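Local coordinates for exocyst complex component EXO70 (Saccharomyces cerevisiae, PDB 2B1E), which is a subunit of the exocyst, the complex that tethers secretory vesicles to sites of exocytosis, and plays a role in exocyst assembly, at residues K24-L29 and E76-R81; Q40-V45 and L127-G132; L94-P99 and D117-A122. All blocks are in the same frame, centred on the assembly; numbering follows the deposited sequence.

From the N terminus, the chain runs down helix 15-30, through helix 38-56 and back to helix 66-94, where interaction 1 closes a loop of 46 residues. Before that loop is complete, interaction 2 opens on 40-45, and it closes only at 127-132, so the two cross along the chain. They also touch in space, L29 lying against Y41, V44 and V45. Interaction 3 starts at the end of helix 66-94 and closes on the first turns of helix 117-132; it follows interaction 1 in series and is nested within the loop of interaction 2. Together they tie four helices near the N-terminal end of the elongated, all-helical rod.

Interaction 1: K24-L29 and E76-R81; sequences KYEIIL and EQLIKR
E26 lies across L78, its aliphatic stem against the two methyl groups of the leucine, and this is the tightly packed part of the contact. E26 CG comes within 3.6 Å of L78 CD1, while E26 CB sits at the same distance from L78 CD2. The L78 side chain extends away from its own helix toward helix 15-30. L29, one turn after E26, meets the same side chain from an adjacent side, L29 CD1 lying 4.2 Å from L78 CG. Both leucines are buried and also rest on helix 38-56, L29 on Y41, V44 and L48, and L78 on L48, so a third helix completes the apolar layer. The backbones stay well apart: the two short helical segments run nearly parallel, at 15°, with axes 11.4 Å apart, a side-by-side packing of helices within the N-terminal region of the all-helical EXO70 rod.

Toward solvent the contact thins to a single polar link. R81 is exposed and one turn beyond L78; a bend at chi3 (-71°) brings its guanidinium back over its own helix, L78 CA lying under one face near the rim. R81 NH2 then donates to E26 OE1 over 3.0 Å in a salt bridge whose hydrogen bond is bent, with an N-H...O angle of 144°. The oxygen lies close to the guanidinium plane, but the nitrogen approaches from above the carboxylate rather than within its plane. The other oxygen, E26 OE2, is hydrogen-bonded to H74, one turn before L78 on helix 66-94.

E26 therefore does two jobs: its methylenes extend the leucine packing outward, and its carboxylate is shared between H74 and R81, where the charge of the arginine is likely to favour the ionised form.

Interaction 2: Q40-V45 and L127-G132; sequences QYTQVV and LDYFHG
The ring of Y129 projects from helix 117-132 toward T42 and V45 of helix 38-56, and both meet it obliquely. On its own helix the next residue, F130, places CG in the plane of the tyrosine ring, at its edge; in return, Y129 CD2 stands 3.7 Å above the centre of the F130 ring. A third ring, that of H46, meets Y129 with the planes about 30° apart.

T42 and the tyrosine lie alongside each other and point opposite ways, T42 touching the near part of the ring, with T42 CB 3.7 Å and T42 CG2 3.8 Å from Y129 CD1. Its hydroxyl lies between the backbone N and the carbonyl carbon (chi1 58°) and is hydrogen-bonded to W125 and to the K39 carbonyl. V45 runs across the far end of the ring at about a right angle. Its CG1 is only 3.0 Å from Y129 OH, a tight approach for a methyl group, and 4.1 Å from Y129 CZ. No hydrogen bond joins the two segments: the Y129 hydroxyl is bonded instead to E83 of helix 66-94, which satisfies this buried polar atom and ties down the end of the ring.

All three touching residues are buried. V45 also rests on L29 of helix 15-30 and on S82 of helix 66-94, while F130 packs against R87 of helix 66-94 and I139 of helix 136-155, so Y129 joins helix 38-56 to helix 117-132 beside helix 66-94.

Interaction 3: L94-P99 and D117-A122; sequences LNSIKP and DQQLGA
S96, just past the end of helix 66-94, meets Q119 in the first turns of helix 117-132, a surface contact made by this pair of side chains and one water. At the start of the second segment, D117 contributes its backbone, D117 O accepting G121 N at 2.9 Å as the helix sets in. Q119 comes next but one, its chain extended beyond CG to carry the amide across. Q119 NE2 reaches S96 OG at 3.4 Å in a weak hydrogen bond, bent to 127°. Beside this direct link, a water donates to Q119 OE1 (3.0 Å) and to S96 OG (2.9 Å). OE1 also accepts the backbone N of E116, just before the helix, while the serine hydroxyl is hydrogen-bonded to I93 O in the last turn of helix 66-94. With a leucine in place of Q119, the bridging water would probably lose its OE1 anchor, S96 OG its weak link across to helix 117-132, and the E116 amide the OE1 acceptor.

Further along, L120 turns to helix 180-201, packing on L197, D200 and L201, and A122 rests on I93. On the other segment, I97 touches L150 of helix 136-155, so the contact bridges the exit of helix 66-94 and the beginning of helix 117-132, with helices 136-155 and 180-201 packed alongside.

Interaction 1: K24-L29 and E76-R81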
loop_
_atom_site.group_PDB
_atom_site.type_symbol
_atom_site.label_atom_id
_atom_site.label_comp_id
_atom_site.label_asym_id
_atom_site.label_seq_id
_atom_site.Cartn_x
_atom_site.Cartn_y
_atom_site.Cartn_z
ATOM N N LYS A 24 -1.931 -50.585 50.157
ATOM C CA LYS A 24 -3.286 -50.068 50.128
ATOM C C LYS A 24 -3.374 -48.888 49.168
ATOM O O LYS A 24 -4.362 -48.736 48.443
ATOM C CB LYS A 24 -3.730 -49.671 51.541
ATOM C CG LYS A 24 -3.821 -50.876 52.491
ATOM C CD LYS A 24 -4.532 -50.548 53.799
ATOM C CE LYS A 24 -3.693 -49.629 54.679
ATOM N NZ LYS A 24 -4.391 -49.253 55.944
ATOM N N TYR A 25 -2.334 -48.057 49.136
ATOM C CA TYR A 25 -2.350 -46.907 48.246
ATOM C C TYR A 25 -2.277 -47.359 46.795
ATOM O O TYR A 25 -2.872 -46.730 45.911
ATOM C CB TYR A 25 -1.188 -45.953 48.549
ATOM C CG TYR A 25 -1.304 -45.253 49.880
ATOM C CD1 TYR A 25 -2.499 -44.659 50.273
ATOM C CD2 TYR A 25 -0.217 -45.188 50.750
ATOM C CE1 TYR A 25 -2.617 -44.018 51.506
ATOM C CE2 TYR A 25 -0.319 -44.545 51.988
ATOM C CZ TYR A 25 -1.521 -43.966 52.359
ATOM O OH TYR A 25 -1.630 -43.344 53.580
ATOM N N GLU A 26 -1.542 -48.437 46.535
ATOM C CA GLU A 26 -1.447 -48.915 45.163
ATOM C C GLU A 26 -2.801 -49.417 44.666
ATOM O O GLU A 26 -3.151 -49.241 43.499
ATOM C CB GLU A 26 -0.420 -50.034 45.018
ATOM C CG GLU A 26 -0.304 -50.500 43.562
ATOM C CD GLU A 26 0.967 -51.273 43.263
ATOM O OE1 GLU A 26 1.290 -51.448 42.062
ATOM O OE2 GLU A 26 1.640 -51.712 44.216
ATOM N N ILE A 27 -3.555 -50.056 45.553
ATOM C CA ILE A 27 -4.865 -50.568 45.183
ATOM C C ILE A 27 -5.754 -49.395 44.786
ATOM O O ILE A 27 -6.488 -49.451 43.792
ATOM C CB ILE A 27 -5.483 -51.381 46.355
ATOM C CG1 ILE A 27 -4.703 -52.693 46.510
ATOM C CG2 ILE A 27 -6.971 -51.644 46.098
ATOM C CD1 ILE A 27 -5.104 -53.558 47.696
ATOM N N ILE A 28 -5.677 -48.315 45.549
ATOM C CA ILE A 28 -6.474 -47.130 45.240
ATOM C C ILE A 28 -6.065 -46.574 43.877
ATOM O O ILE A 28 -6.902 -46.375 42.977
ATOM C CB ILE A 28 -6.276 -46.035 46.309
ATOM C CG1 ILE A 28 -6.778 -46.538 47.667
ATOM C CG2 ILE A 28 -7.022 -44.768 45.899
ATOM C CD1 ILE A 28 -6.617 -45.541 48.800
ATOM N N LEU A 29 -4.768 -46.333 43.724
ATOM C CA LEU A 29 -4.237 -45.788 42.479
ATOM C C LEU A 29 -4.570 -46.664 41.262
ATOM O O LEU A 29 -4.756 -46.153 40.157
ATOM C CB LEU A 29 -2.720 -45.606 42.598
ATOM C CG LEU A 29 -2.253 -44.504 43.557
ATOM C CD1 LEU A 29 -0.743 -44.584 43.737
ATOM C CD2 LEU A 29 -2.659 -43.123 43.007
ATOM N N GLU A 76 9.397 -46.112 44.892
ATOM C CA GLU A 76 9.959 -45.392 43.755
ATOM C C GLU A 76 9.242 -45.751 42.443
ATOM O O GLU A 76 8.845 -44.860 41.689
ATOM C CB GLU A 76 11.463 -45.680 43.639
ATOM C CG GLU A 76 12.287 -45.223 44.855
ATOM C CD GLU A 76 13.743 -45.696 44.804
ATOM O OE1 GLU A 76 14.046 -46.651 44.052
ATOM O OE2 GLU A 76 14.583 -45.116 45.528
ATOM N N GLN A 77 9.047 -47.044 42.181
ATOM C CA GLN A 77 8.393 -47.452 40.935
ATOM C C GLN A 77 6.904 -47.138 40.853
ATOM O O GLN A 77 6.421 -46.747 39.792
ATOM C CB GLN A 77 8.635 -48.937 40.648
ATOM C CG GLN A 77 10.104 -49.273 40.336
ATOM C CD GLN A 77 10.667 -48.447 39.197
ATOM O OE1 GLN A 77 9.996 -48.213 38.197
ATOM N NE2 GLN A 77 11.908 -48.003 39.342
ATOM N N LEU A 78 6.176 -47.314 41.949
ATOM C CA LEU A 78 4.744 -47.008 41.960
ATOM C C LEU A 78 4.535 -45.519 41.681
ATOM O O LEU A 78 3.590 -45.132 40.985
ATOM C CB LEU A 78 4.134 -47.397 43.312
ATOM C CG LEU A 78 2.644 -47.105 43.520
ATOM C CD1 LEU A 78 1.792 -47.788 42.437
ATOM C CD2 LEU A 78 2.252 -47.594 44.910
ATOM N N ILE A 79 5.420 -44.676 42.217
ATOM C CA ILE A 79 5.327 -43.237 41.972
ATOM C C ILE A 79 5.579 -42.981 40.485
ATOM O O ILE A 79 4.868 -42.211 39.837
ATOM C CB ILE A 79 6.370 -42.447 42.836
ATOM C CG1 ILE A 79 5.991 -42.532 44.323
ATOM C CG2 ILE A 79 6.417 -40.993 42.418
ATOM C CD1 ILE A 79 7.058 -41.987 45.288
ATOM N N LYS A 80 6.595 -43.645 39.937
ATOM C CA LYS A 80 6.936 -43.475 38.532
ATOM C C LYS A 80 5.774 -43.861 37.616
ATOM O O LYS A 80 5.467 -43.152 36.653
ATOM C CB LYS A 80 8.166 -44.319 38.187
ATOM C CG LYS A 80 8.700 -44.083 36.791
ATOM C CD LYS A 80 9.924 -44.959 36.502
ATOM C CE LYS A 80 11.040 -44.743 37.513
ATOM N NZ LYS A 80 12.198 -45.667 37.259
ATOM N N ARG A 81 5.121 -44.978 37.911
ATOM C CA ARG A 81 4.012 -45.420 37.072
ATOM C C ARG A 81 2.826 -44.469 37.172
ATOM O O ARG A 81 2.188 -44.144 36.163
ATOM C CB ARG A 81 3.580 -46.837 37.461
ATOM C CG ARG A 81 4.656 -47.904 37.300
ATOM C CD ARG A 81 4.053 -49.301 37.353
ATOM N NE ARG A 81 3.580 -49.709 38.682
ATOM C CZ ARG A 81 4.382 -50.136 39.657
ATOM N NH1 ARG A 81 5.694 -50.193 39.449
ATOM N NH2 ARG A 81 3.876 -50.550 40.817
#

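Interaction 2: Q40-V45 and L127-G132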
loop_
_atom_site.group_PDB
_atom_site.type_symbol
_atom_site.label_atom_id
_atom_site.label_comp_id
_atom_site.label_asym_id
_atom_site.label_seq_id
_atom_site.Cartn_x
_atom_site.Cartn_y
_atom_site.Cartn_z
ATOM N N GLN A 40 -7.542 -36.261 44.431
ATOM C CA GLN A 40 -7.337 -37.352 45.391
ATOM C C GLN A 40 -6.197 -38.254 44.931
ATOM O O GLN A 40 -5.417 -38.771 45.746
ATOM C CB GLN A 40 -8.607 -38.209 45.528
ATOM C CG GLN A 40 -9.792 -37.532 46.201
ATOM C CD GLN A 40 -10.307 -36.339 45.427
ATOM O OE1 GLN A 40 -10.475 -36.396 44.204
ATOM N NE2 GLN A 40 -10.568 -35.243 46.137
ATOM N N TYR A 41 -6.126 -38.449 43.617
ATOM C CA TYR A 41 -5.096 -39.278 43.005
ATOM C C TYR A 41 -3.717 -38.657 43.258
ATOM O O TYR A 41 -2.817 -39.332 43.752
ATOM C CB TYR A 41 -5.365 -39.423 41.493
ATOM C CG TYR A 41 -4.465 -40.412 40.765
ATOM C CD1 TYR A 41 -4.887 -41.722 40.503
ATOM C CD2 TYR A 41 -3.201 -40.029 40.320
ATOM C CE1 TYR A 41 -4.068 -42.621 39.812
ATOM C CE2 TYR A 41 -2.376 -40.913 39.636
ATOM C CZ TYR A 41 -2.812 -42.205 39.383
ATOM O OH TYR A 41 -1.981 -43.073 38.710
ATOM N N THR A 42 -3.535 -37.381 42.934
ATOM C CA THR A 42 -2.230 -36.771 43.172
ATOM C C THR A 42 -1.915 -36.734 44.658
ATOM O O THR A 42 -0.743 -36.726 45.051
ATOM C CB THR A 42 -2.125 -35.339 42.626
ATOM O OG1 THR A 42 -3.134 -34.518 43.222
ATOM C CG2 THR A 42 -2.263 -35.331 41.107
ATOM N N GLN A 43 -2.955 -36.712 45.487
ATOM C CA GLN A 43 -2.746 -36.688 46.928
ATOM C C GLN A 43 -2.155 -38.018 47.389
ATOM O O GLN A 43 -1.295 -38.058 48.277
ATOM C CB GLN A 43 -4.064 -36.422 47.661
ATOM C CG GLN A 43 -3.863 -36.113 49.126
ATOM C CD GLN A 43 -2.848 -35.000 49.334
ATOM O OE1 GLN A 43 -2.984 -33.898 48.782
ATOM N NE2 GLN A 43 -1.819 -35.283 50.130
ATOM N N VAL A 44 -2.613 -39.116 46.799
ATOM C CA VAL A 44 -2.068 -40.417 47.170
ATOM C C VAL A 44 -0.613 -40.523 46.704
ATOM O O VAL A 44 0.243 -41.049 47.418
ATOM C CB VAL A 44 -2.891 -41.565 46.571
ATOM C CG1 VAL A 44 -2.145 -42.885 46.754
ATOM C CG2 VAL A 44 -4.250 -41.633 47.262
ATOM N N VAL A 45 -0.320 -40.018 45.511
ATOM C CA VAL A 45 1.055 -40.065 45.034
ATOM C C VAL A 45 1.926 -39.233 45.996
ATOM O O VAL A 45 3.056 -39.609 46.295
ATOM C CB VAL A 45 1.164 -39.524 43.599
ATOM C CG1 VAL A 45 2.606 -39.596 43.121
ATOM C CG2 VAL A 45 0.273 -40.365 42.661
ATOM N N LEU A 127 -0.130 -29.391 35.871
ATOM C CA LEU A 127 1.034 -28.525 35.698
ATOM C C LEU A 127 1.612 -28.203 37.064
ATOM O O LEU A 127 2.826 -28.261 37.267
ATOM C CB LEU A 127 0.644 -27.219 35.009
ATOM C CG LEU A 127 0.475 -27.348 33.500
ATOM C CD1 LEU A 127 -0.308 -26.162 32.986
ATOM C CD2 LEU A 127 1.850 -27.460 32.830
ATOM N N ASP A 128 0.733 -27.847 38.000
ATOM C CA ASP A 128 1.165 -27.530 39.355
ATOM C C ASP A 128 1.788 -28.744 40.022
ATOM O O ASP A 128 2.789 -28.634 40.731
ATOM C CB ASP A 128 -0.006 -27.023 40.197
ATOM C CG ASP A 128 -0.339 -25.563 39.915
ATOM O OD1 ASP A 128 0.599 -24.740 39.807
ATOM O OD2 ASP A 128 -1.536 -25.235 39.818
ATOM N N TYR A 129 1.197 -29.910 39.803
ATOM C CA TYR A 129 1.761 -31.121 40.384
ATOM C C TYR A 129 3.220 -31.289 39.923
ATOM O O TYR A 129 4.132 -31.474 40.734
ATOM C CB TYR A 129 0.971 -32.358 39.936
ATOM C CG TYR A 129 1.600 -33.648 40.433
ATOM C CD1 TYR A 129 1.301 -34.158 41.701
ATOM C CD2 TYR A 129 2.558 -34.320 39.661
ATOM C CE1 TYR A 129 1.945 -35.304 42.187
ATOM C CE2 TYR A 129 3.197 -35.448 40.135
ATOM C CZ TYR A 129 2.890 -35.935 41.394
ATOM O OH TYR A 129 3.547 -37.050 41.844
ATOM N N PHE A 130 3.449 -31.233 38.617
ATOM C CA PHE A 130 4.805 -31.430 38.119
ATOM C C PHE A 130 5.766 -30.280 38.389
ATOM O O PHE A 130 6.978 -30.497 38.514
ATOM C CB PHE A 130 4.775 -31.803 36.640
ATOM C CG PHE A 130 4.365 -33.232 36.399
ATOM C CD1 PHE A 130 5.171 -34.283 36.847
ATOM C CD2 PHE A 130 3.166 -33.530 35.760
ATOM C CE1 PHE A 130 4.784 -35.614 36.662
ATOM C CE2 PHE A 130 2.774 -34.849 35.570
ATOM C CZ PHE A 130 3.584 -35.894 36.023
ATOM N N HIS A 131 5.249 -29.061 38.477
ATOM C CA HIS A 131 6.121 -27.938 38.799
ATOM C C HIS A 131 6.504 -28.133 40.259
ATOM O O HIS A 131 7.600 -27.781 40.678
ATOM C CB HIS A 131 5.394 -26.606 38.593
ATOM C CG HIS A 131 5.444 -26.116 37.178
ATOM N ND1 HIS A 131 6.521 -25.418 36.672
ATOM C CD2 HIS A 131 4.591 -26.295 36.141
ATOM C CE1 HIS A 131 6.329 -25.190 35.385
ATOM N NE2 HIS A 131 5.166 -25.713 35.037
ATOM N N GLY A 132 5.597 -28.731 41.025
ATOM C CA GLY A 132 5.868 -28.979 42.428
ATOM C C GLY A 132 6.852 -30.111 42.670
ATOM O O GLY A 132 7.470 -30.189 43.742
#

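Interaction 3: L94-P99 and D117-A122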
loop_
_atom_site.group_PDB
_atom_site.type_symbol
_atom_site.label_atom_id
_atom_site.label_comp_id
_atom_site.label_asym_id
_atom_site.label_seq_id
_atom_site.Cartn_x
_atom_site.Cartn_y
_atom_site.Cartn_z
ATOM N N LEU A 94 -5.473 -32.463 26.434
ATOM C CA LEU A 94 -4.987 -31.502 25.455
ATOM C C LEU A 94 -5.409 -31.899 24.043
ATOM O O LEU A 94 -5.691 -31.039 23.204
ATOM C CB LEU A 94 -3.459 -31.383 25.525
ATOM C CG LEU A 94 -2.880 -30.694 26.768
ATOM C CD1 LEU A 94 -1.355 -30.732 26.733
ATOM C CD2 LEU A 94 -3.372 -29.259 26.827
ATOM N N ASN A 95 -5.463 -33.199 23.778
ATOM C CA ASN A 95 -5.852 -33.649 22.450
ATOM C C ASN A 95 -7.353 -33.888 22.273
ATOM O O ASN A 95 -7.786 -34.458 21.270
ATOM C CB ASN A 95 -5.052 -34.888 22.065
ATOM C CG ASN A 95 -3.611 -34.557 21.734
ATOM O OD1 ASN A 95 -2.718 -34.666 22.578
ATOM N ND2 ASN A 95 -3.380 -34.128 20.508
ATOM N N SER A 96 -8.146 -33.443 23.243
ATOM C CA SER A 96 -9.590 -33.586 23.155
ATOM C C SER A 96 -10.074 -32.687 22.010
ATOM O O SER A 96 -11.146 -32.898 21.449
ATOM C CB SER A 96 -10.249 -33.176 24.471
ATOM O OG SER A 96 -9.910 -31.847 24.821
ATOM N N ILE A 97 -9.275 -31.681 21.671
ATOM C CA ILE A 97 -9.603 -30.783 20.563
ATOM C C ILE A 97 -8.857 -31.312 19.346
ATOM O O ILE A 97 -7.625 -31.382 19.364
ATOM C CB ILE A 97 -9.117 -29.333 20.809
ATOM C CG1 ILE A 97 -9.692 -28.789 22.112
ATOM C CG2 ILE A 97 -9.535 -28.440 19.632
ATOM C CD1 ILE A 97 -9.414 -27.292 22.333
ATOM N N LYS A 98 -9.586 -31.676 18.289
ATOM C CA LYS A 98 -8.947 -32.209 17.086
ATOM C C LYS A 98 -8.650 -31.137 16.042
ATOM O O LYS A 98 -9.300 -30.089 16.005
ATOM C CB LYS A 98 -9.823 -33.292 16.439
ATOM C CG LYS A 98 -10.407 -34.307 17.407
ATOM C CD LYS A 98 -9.341 -35.015 18.234
ATOM C CE LYS A 98 -9.986 -36.038 19.173
ATOM N NZ LYS A 98 -9.003 -36.727 20.072
ATOM N N PRO A 99 -7.654 -31.387 15.178
ATOM C CA PRO A 99 -7.305 -30.420 14.138
ATOM C C PRO A 99 -8.553 -30.111 13.318
ATOM O O PRO A 99 -9.396 -30.983 13.099
ATOM C CB PRO A 99 -6.245 -31.156 13.326
ATOM C CG PRO A 99 -5.577 -32.022 14.355
ATOM C CD PRO A 99 -6.755 -32.555 15.133
ATOM N N ASP A 117 -14.059 -25.472 31.162
ATOM C CA ASP A 117 -13.492 -25.022 32.425
ATOM C C ASP A 117 -12.939 -26.165 33.275
ATOM O O ASP A 117 -11.854 -26.050 33.849
ATOM C CB ASP A 117 -14.549 -24.256 33.224
ATOM C CG ASP A 117 -14.784 -22.851 32.694
ATOM O OD1 ASP A 117 -14.375 -22.551 31.553
ATOM O OD2 ASP A 117 -15.388 -22.045 33.426
ATOM N N GLN A 118 -13.680 -27.265 33.367
ATOM C CA GLN A 118 -13.216 -28.391 34.163
ATOM C C GLN A 118 -11.911 -28.973 33.601
ATOM O O GLN A 118 -11.049 -29.408 34.364
ATOM C CB GLN A 118 -14.299 -29.473 34.251
ATOM C CG GLN A 118 -15.612 -28.977 34.849
ATOM C CD GLN A 118 -16.610 -28.480 33.794
ATOM O OE1 GLN A 118 -16.224 -28.021 32.713
ATOM N NE2 GLN A 118 -17.900 -28.563 34.116
ATOM N N GLN A 119 -11.765 -28.983 32.277
ATOM C CA GLN A 119 -10.539 -29.504 31.672
ATOM C C GLN A 119 -9.387 -28.546 32.009
ATOM O O GLN A 119 -8.286 -28.983 32.331
ATOM C CB GLN A 119 -10.682 -29.638 30.147
ATOM C CG GLN A 119 -11.676 -30.717 29.686
ATOM C CD GLN A 119 -11.805 -30.769 28.177
ATOM O OE1 GLN A 119 -11.929 -29.729 27.522
ATOM N NE2 GLN A 119 -11.785 -31.978 27.613
ATOM N N LEU A 120 -9.650 -27.242 31.940
ATOM C CA LEU A 120 -8.628 -26.250 32.268
ATOM C C LEU A 120 -8.189 -26.489 33.711
ATOM O O LEU A 120 -6.997 -26.420 34.037
ATOM C CB LEU A 120 -9.186 -24.830 32.093
ATOM C CG LEU A 120 -9.499 -24.420 30.648
ATOM C CD1 LEU A 120 -10.262 -23.112 30.629
ATOM C CD2 LEU A 120 -8.200 -24.298 29.854
ATOM N N GLY A 121 -9.162 -26.788 34.569
ATOM C CA GLY A 121 -8.859 -27.062 35.960
ATOM C C GLY A 121 -7.893 -28.228 36.099
ATOM O O GLY A 121 -6.896 -28.134 36.819
ATOM N N ALA A 122 -8.196 -29.329 35.413
ATOM C CA ALA A 122 -7.357 -30.526 35.445
ATOM C C ALA A 122 -5.962 -30.264 34.875
ATOM O O ALA A 122 -4.960 -30.735 35.415
ATOM C CB ALA A 122 -8.032 -31.667 34.659
HETATM O O HOH W 1 -12.153 -30.073 24.526
#